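Putative angiotensinogen (Lampetra fluviatilis, PDB 5INW) inhibits thrombin as a heparin-binding serpin, with heparin promoting the reaction through a template mechanism, and is captured here after cleavage of its reaction loop. Local coordinates at the interface of chains A and B. Residues are numbered along the deposited sequence; one frame, centred on the assembly and turned at random. Chains: chain A, Putative angiotensinogen; chain B, C-terminal peptide of Putative angiotensinogen.

Contact 1: the interface of chains A and B. Residues chain A 108-110, 246, 409-410; chain B 25-26.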
loop_
_atom_site.group_PDB
_atom_site.type_symbol
_atom_site.label_atom_id
_atom_site.label_comp_id
_atom_site.label_asym_id
_atom_site.label_seq_id
_atom_site.Cartn_x
_atom_site.Cartn_y
_atom_site.Cartn_z
ATOM N N PHE A 108 2.119 -1.500 3.958
ATOM C CA PHE A 108 2.318 -1.405 2.529
ATOM C C PHE A 108 1.026 -1.039 1.800
ATOM O O PHE A 108 -0.042 -1.250 2.339
ATOM C CB PHE A 108 2.941 -2.712 1.996
ATOM C CG PHE A 108 2.098 -3.959 2.172
ATOM C CD1 PHE A 108 1.231 -4.403 1.134
ATOM C CD2 PHE A 108 2.198 -4.740 3.312
ATOM C CE1 PHE A 108 0.464 -5.560 1.258
ATOM C CE2 PHE A 108 1.427 -5.902 3.441
ATOM C CZ PHE A 108 0.577 -6.316 2.403
ATOM N N SER A 109 1.116 -0.473 0.600
ATOM C CA SER A 109 -0.057 -0.163 -0.229
ATOM C C SER A 109 -0.183 -1.127 -1.402
ATOM O O SER A 109 0.671 -1.147 -2.277
ATOM C CB SER A 109 0.053 1.253 -0.805
ATOM O OG SER A 109 -0.936 1.431 -1.834
ATOM N N PRO A 110 -1.253 -1.914 -1.444
ATOM C CA PRO A 110 -1.468 -2.776 -2.624
ATOM C C PRO A 110 -1.632 -2.030 -3.912
ATOM O O PRO A 110 -1.118 -2.505 -4.913
ATOM C CB PRO A 110 -2.752 -3.552 -2.296
ATOM C CG PRO A 110 -2.861 -3.533 -0.815
ATOM C CD PRO A 110 -2.213 -2.229 -0.371
ATOM N N ILE A 246 1.934 7.110 -3.761
ATOM C CA ILE A 246 0.571 7.292 -3.333
ATOM C C ILE A 246 0.598 7.929 -1.965
ATOM O O ILE A 246 1.368 7.525 -1.084
ATOM C CB ILE A 246 -0.107 5.952 -3.398
ATOM C CG1 ILE A 246 -1.503 5.980 -2.879
ATOM C CG2 ILE A 246 0.676 4.914 -2.619
ATOM C CD1 ILE A 246 -2.173 4.695 -3.334
ATOM N N LYS A 409 1.980 7.538 3.319
ATOM C CA LYS A 409 2.689 7.604 2.049
ATOM C C LYS A 409 3.082 6.183 1.695
ATOM O O LYS A 409 3.395 5.424 2.583
ATOM C CB LYS A 409 3.988 8.373 2.219
ATOM C CG LYS A 409 3.857 9.865 2.355
ATOM C CD LYS A 409 5.111 10.509 2.987
ATOM C CE LYS A 409 4.732 11.760 3.811
ATOM N NZ LYS A 409 5.440 11.949 5.127
ATOM N N ALA A 410 3.118 5.859 0.408
ATOM C CA ALA A 410 3.841 4.692 -0.095
ATOM C C ALA A 410 4.556 5.033 -1.380
ATOM O O ALA A 410 4.160 5.936 -2.079
ATOM C CB ALA A 410 2.891 3.521 -0.342
ATOM N N ILE B 25 -6.230 0.374 0.516
ATOM C CA ILE B 25 -5.214 1.279 0.082
ATOM C C ILE B 25 -3.912 1.049 0.828
ATOM O O ILE B 25 -2.856 1.194 0.228
ATOM C CB ILE B 25 -5.703 2.719 0.315
ATOM C CG1 ILE B 25 -7.050 2.888 -0.372
ATOM C CG2 ILE B 25 -4.708 3.749 -0.237
ATOM C CD1 ILE B 25 -7.725 4.164 -0.005
ATOM N N PHE B 26 -3.997 0.809 2.138
ATOM C CA PHE B 26 -2.874 0.382 2.937
ATOM C C PHE B 26 -3.327 -0.744 3.814
ATOM O O PHE B 26 -4.469 -0.789 4.200
ATOM C CB PHE B 26 -2.368 1.494 3.856
ATOM C CG PHE B 26 -1.818 2.698 3.133
ATOM C CD1 PHE B 26 -0.476 2.758 2.802
ATOM C CD2 PHE B 26 -2.653 3.744 2.758
ATOM C CE1 PHE B 26 0.026 3.854 2.116
ATOM C CE2 PHE B 26 -2.161 4.809 2.045
ATOM C CZ PHE B 26 -0.820 4.873 1.734
#

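Contact 2: the interface of chains A and B. Residues chain A 82, 86, 110-111, 331; chain B 22-24.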
loop_
_atom_site.group_PDB
_atom_site.type_symbol
_atom_site.label_atom_id
_atom_site.label_comp_id
_atom_site.label_asym_id
_atom_site.label_seq_id
_atom_site.Cartn_x
_atom_site.Cartn_y
_atom_site.Cartn_z
ATOM N N ALA A 82 -10.935 -3.802 -7.569
ATOM C CA ALA A 82 -10.521 -3.463 -6.218
ATOM C C ALA A 82 -10.238 -4.726 -5.393
ATOM O O ALA A 82 -9.279 -4.782 -4.627
ATOM C CB ALA A 82 -11.580 -2.593 -5.545
ATOM N N ASN A 86 -6.939 -6.060 -3.835
ATOM C CA ASN A 86 -6.937 -6.494 -2.445
ATOM C C ASN A 86 -6.415 -7.904 -2.340
ATOM O O ASN A 86 -5.603 -8.188 -1.464
ATOM C CB ASN A 86 -8.328 -6.416 -1.841
ATOM C CG ASN A 86 -8.789 -5.007 -1.685
ATOM O OD1 ASN A 86 -8.033 -4.035 -1.877
ATOM N ND2 ASN A 86 -10.029 -4.867 -1.364
ATOM N N PRO A 110 -1.253 -1.914 -1.444
ATOM C CA PRO A 110 -1.468 -2.776 -2.624
ATOM C C PRO A 110 -1.632 -2.030 -3.912
ATOM O O PRO A 110 -1.118 -2.505 -4.913
ATOM C CB PRO A 110 -2.752 -3.552 -2.296
ATOM C CG PRO A 110 -2.861 -3.533 -0.815
ATOM C CD PRO A 110 -2.213 -2.229 -0.371
ATOM N N LEU A 111 -2.293 -0.878 -3.899
ATOM C CA LEU A 111 -2.439 -0.050 -5.120
ATOM C C LEU A 111 -1.127 0.403 -5.739
ATOM O O LEU A 111 -0.998 0.420 -6.971
ATOM C CB LEU A 111 -3.241 1.221 -4.844
ATOM C CG LEU A 111 -4.737 1.059 -4.632
ATOM C CD1 LEU A 111 -5.290 2.430 -4.309
ATOM C CD2 LEU A 111 -5.461 0.488 -5.841
ATOM N N LEU A 331 -12.544 -9.671 4.817
ATOM C CA LEU A 331 -12.861 -8.251 4.846
ATOM C C LEU A 331 -14.357 -8.036 4.753
ATOM O O LEU A 331 -14.923 -7.275 5.540
ATOM C CB LEU A 331 -12.138 -7.492 3.729
ATOM C CG LEU A 331 -12.521 -6.010 3.516
ATOM C CD1 LEU A 331 -12.192 -5.226 4.773
ATOM C CD2 LEU A 331 -11.824 -5.437 2.303
ATOM N N ARG B 22 -14.690 -0.675 -1.553
ATOM C CA ARG B 22 -13.990 -1.581 -0.638
ATOM C C ARG B 22 -12.532 -1.814 -1.027
ATOM O O ARG B 22 -11.964 -2.851 -0.742
ATOM C CB ARG B 22 -14.773 -2.872 -0.434
ATOM C CG ARG B 22 -15.956 -2.631 0.514
ATOM C CD ARG B 22 -17.091 -3.632 0.344
ATOM N NE ARG B 22 -18.443 -3.172 0.692
ATOM C CZ ARG B 22 -19.525 -3.966 0.618
ATOM N NH1 ARG B 22 -19.412 -5.258 0.241
ATOM N NH2 ARG B 22 -20.739 -3.485 0.937
ATOM N N ALA B 23 -11.919 -0.785 -1.615
ATOM C CA ALA B 23 -10.539 -0.865 -2.065
ATOM C C ALA B 23 -9.647 -0.610 -0.883
ATOM O O ALA B 23 -9.731 0.438 -0.220
ATOM C CB ALA B 23 -10.245 0.156 -3.156
ATOM N N VAL B 24 -8.758 -1.562 -0.635
ATOM C CA VAL B 24 -7.789 -1.404 0.413
ATOM C C VAL B 24 -6.572 -0.707 -0.148
ATOM O O VAL B 24 -5.948 -1.159 -1.108
ATOM C CB VAL B 24 -7.413 -2.722 1.007
ATOM C CG1 VAL B 24 -6.354 -2.495 2.080
ATOM C CG2 VAL B 24 -8.658 -3.342 1.563
#

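Contact 1: the interface of chains A and B
B:Phe26 of the chain B strand 24-30 reaches across to A:Phe108, A:Ser109, A:Lys409 and A:Ala410. Followed outward, its side chain first passes the backbone of strand 106-108: CB is 3.9 Å from the carbonyl O of A:Phe108. The torsion that turns CG away from the carbonyl carbon of B:Phe26 (chi1 -64°) then carries the ring under A:Ser109, whose CB approaches obliquely over one face, 3.9 Å from CE1. Further out, the same ring carbon reaches strand 405-417. CE1 stands 3.8 Å from CB of A:Ala410 and 3.7 Å from the carbonyl O of A:Lys409. Both come at the CE1 rim, the methyl tilted to the A:Ser109 side of the ring plane and the carbonyl O about as far to the other side. The tip, CZ, comes to 4.1 Å from C of A:Lys409, so the ring ends against main chain rather than against the lysine's aliphatic arm.

The polar link is made one residue earlier. The hydroxyl OG of A:Ser109 donates a hydrogen bond of 2.8 Å to the carbonyl O of B:Ile25. With OG anti to its own backbone nitrogen (chi1 167°), the hydroxyl faces this oxygen nearly end-on, the C=O...OG angle being 163°. CD of A:Pro110 flanks the same oxygen. From B:Ile25 the CG2 branch points towards CD1 of A:Ile246 at 4.1 Å, a loose apolar contact in which the two side chains cross obliquely.

In the serpin fold this is the shutter region. A:Ser109 and A:Pro110 lie at the start of helix 110-122, behind the large central sheet. A:Ile246 belongs to strand 238-251 of that sheet, and A:Lys409 and A:Ala410 belong to the cleaved reactive loop, inserted as a new strand. The ring of B:Phe26 therefore packs between the helix start and the inserted loop.

Contact 2: the interface of chains A and B
B:Arg22, in a left-handed backbone conformation (phi 50°), ends the turn of the chain B hairpin, and B:Ala23 and B:Val24 continue extended into strand 24-30, so that the carbonyl of B:Arg22 and the N-H of B:Val24 are presented to A:Asn86. This is the serpin core where the long helix 77-96, near the start of the modelled chain, lies against the C-terminal hairpin.

The carboxamide of A:Asn86 uses both of its ends. OD1 accepts a hydrogen bond of 2.9 Å from the backbone N of B:Val24, and ND2 donates one of 2.9 Å to the carbonyl O of B:Arg22. Neither is badly bent at hydrogen. The donor N approaches OD1 from well off the C=O direction, at 117°, and tilted from the carbonyl plane, whereas the oxygen of B:Arg22 lies almost exactly in the amide plane of A:Asn86. A small chi2 of -8° brings the amide into the orientation that serves both partners, and the paired bonds would oppose its rotation. An alanine at A:Asn86 would remove the carboxamide and would probably leave the B:Val24 N-H and the B:Arg22 carbonyl without these mates, with less holding the hairpin end to the helix.

Apolar groups flank the polar pair. CG2 of B:Val24 sits over one face of the A:Asn86 carboxamide, 3.7 Å from its CG. That same methyl meets CD2 of A:Leu331 at 3.9 Å; these two side chains run past one another in opposite directions, bringing helix 328-337 against the strand. One turn before A:Asn86, CB of A:Ala82 touches CB of B:Ala23 at 3.9 Å, a methyl-to-methyl contact. On the far side of the strand residue, the carbonyl O of B:Val24 faces the first turn of helix 110-122, with CG of A:Pro110 at 3.9 Å and the CG of A:Leu111 at 4.3 Å.

Contact 1 and contact 2 lie about 10 Å apart, measured between the centres of their C-alpha atoms, and share A:Pro110 at the start of helix 110-122. They also follow one another along chain B: contact 2 takes the hairpin turn and the first residue of strand 24-30, contact 1 the next two. The one strand thus touches helices 77-96 and 328-337 through contact 2, and the central sheet with its inserted loop through contact 1. Since both chains are pieces of one cleaved serpin, the interface represents its internal core, and these contacts are likely to contribute to keeping the C-terminal peptide in the fold.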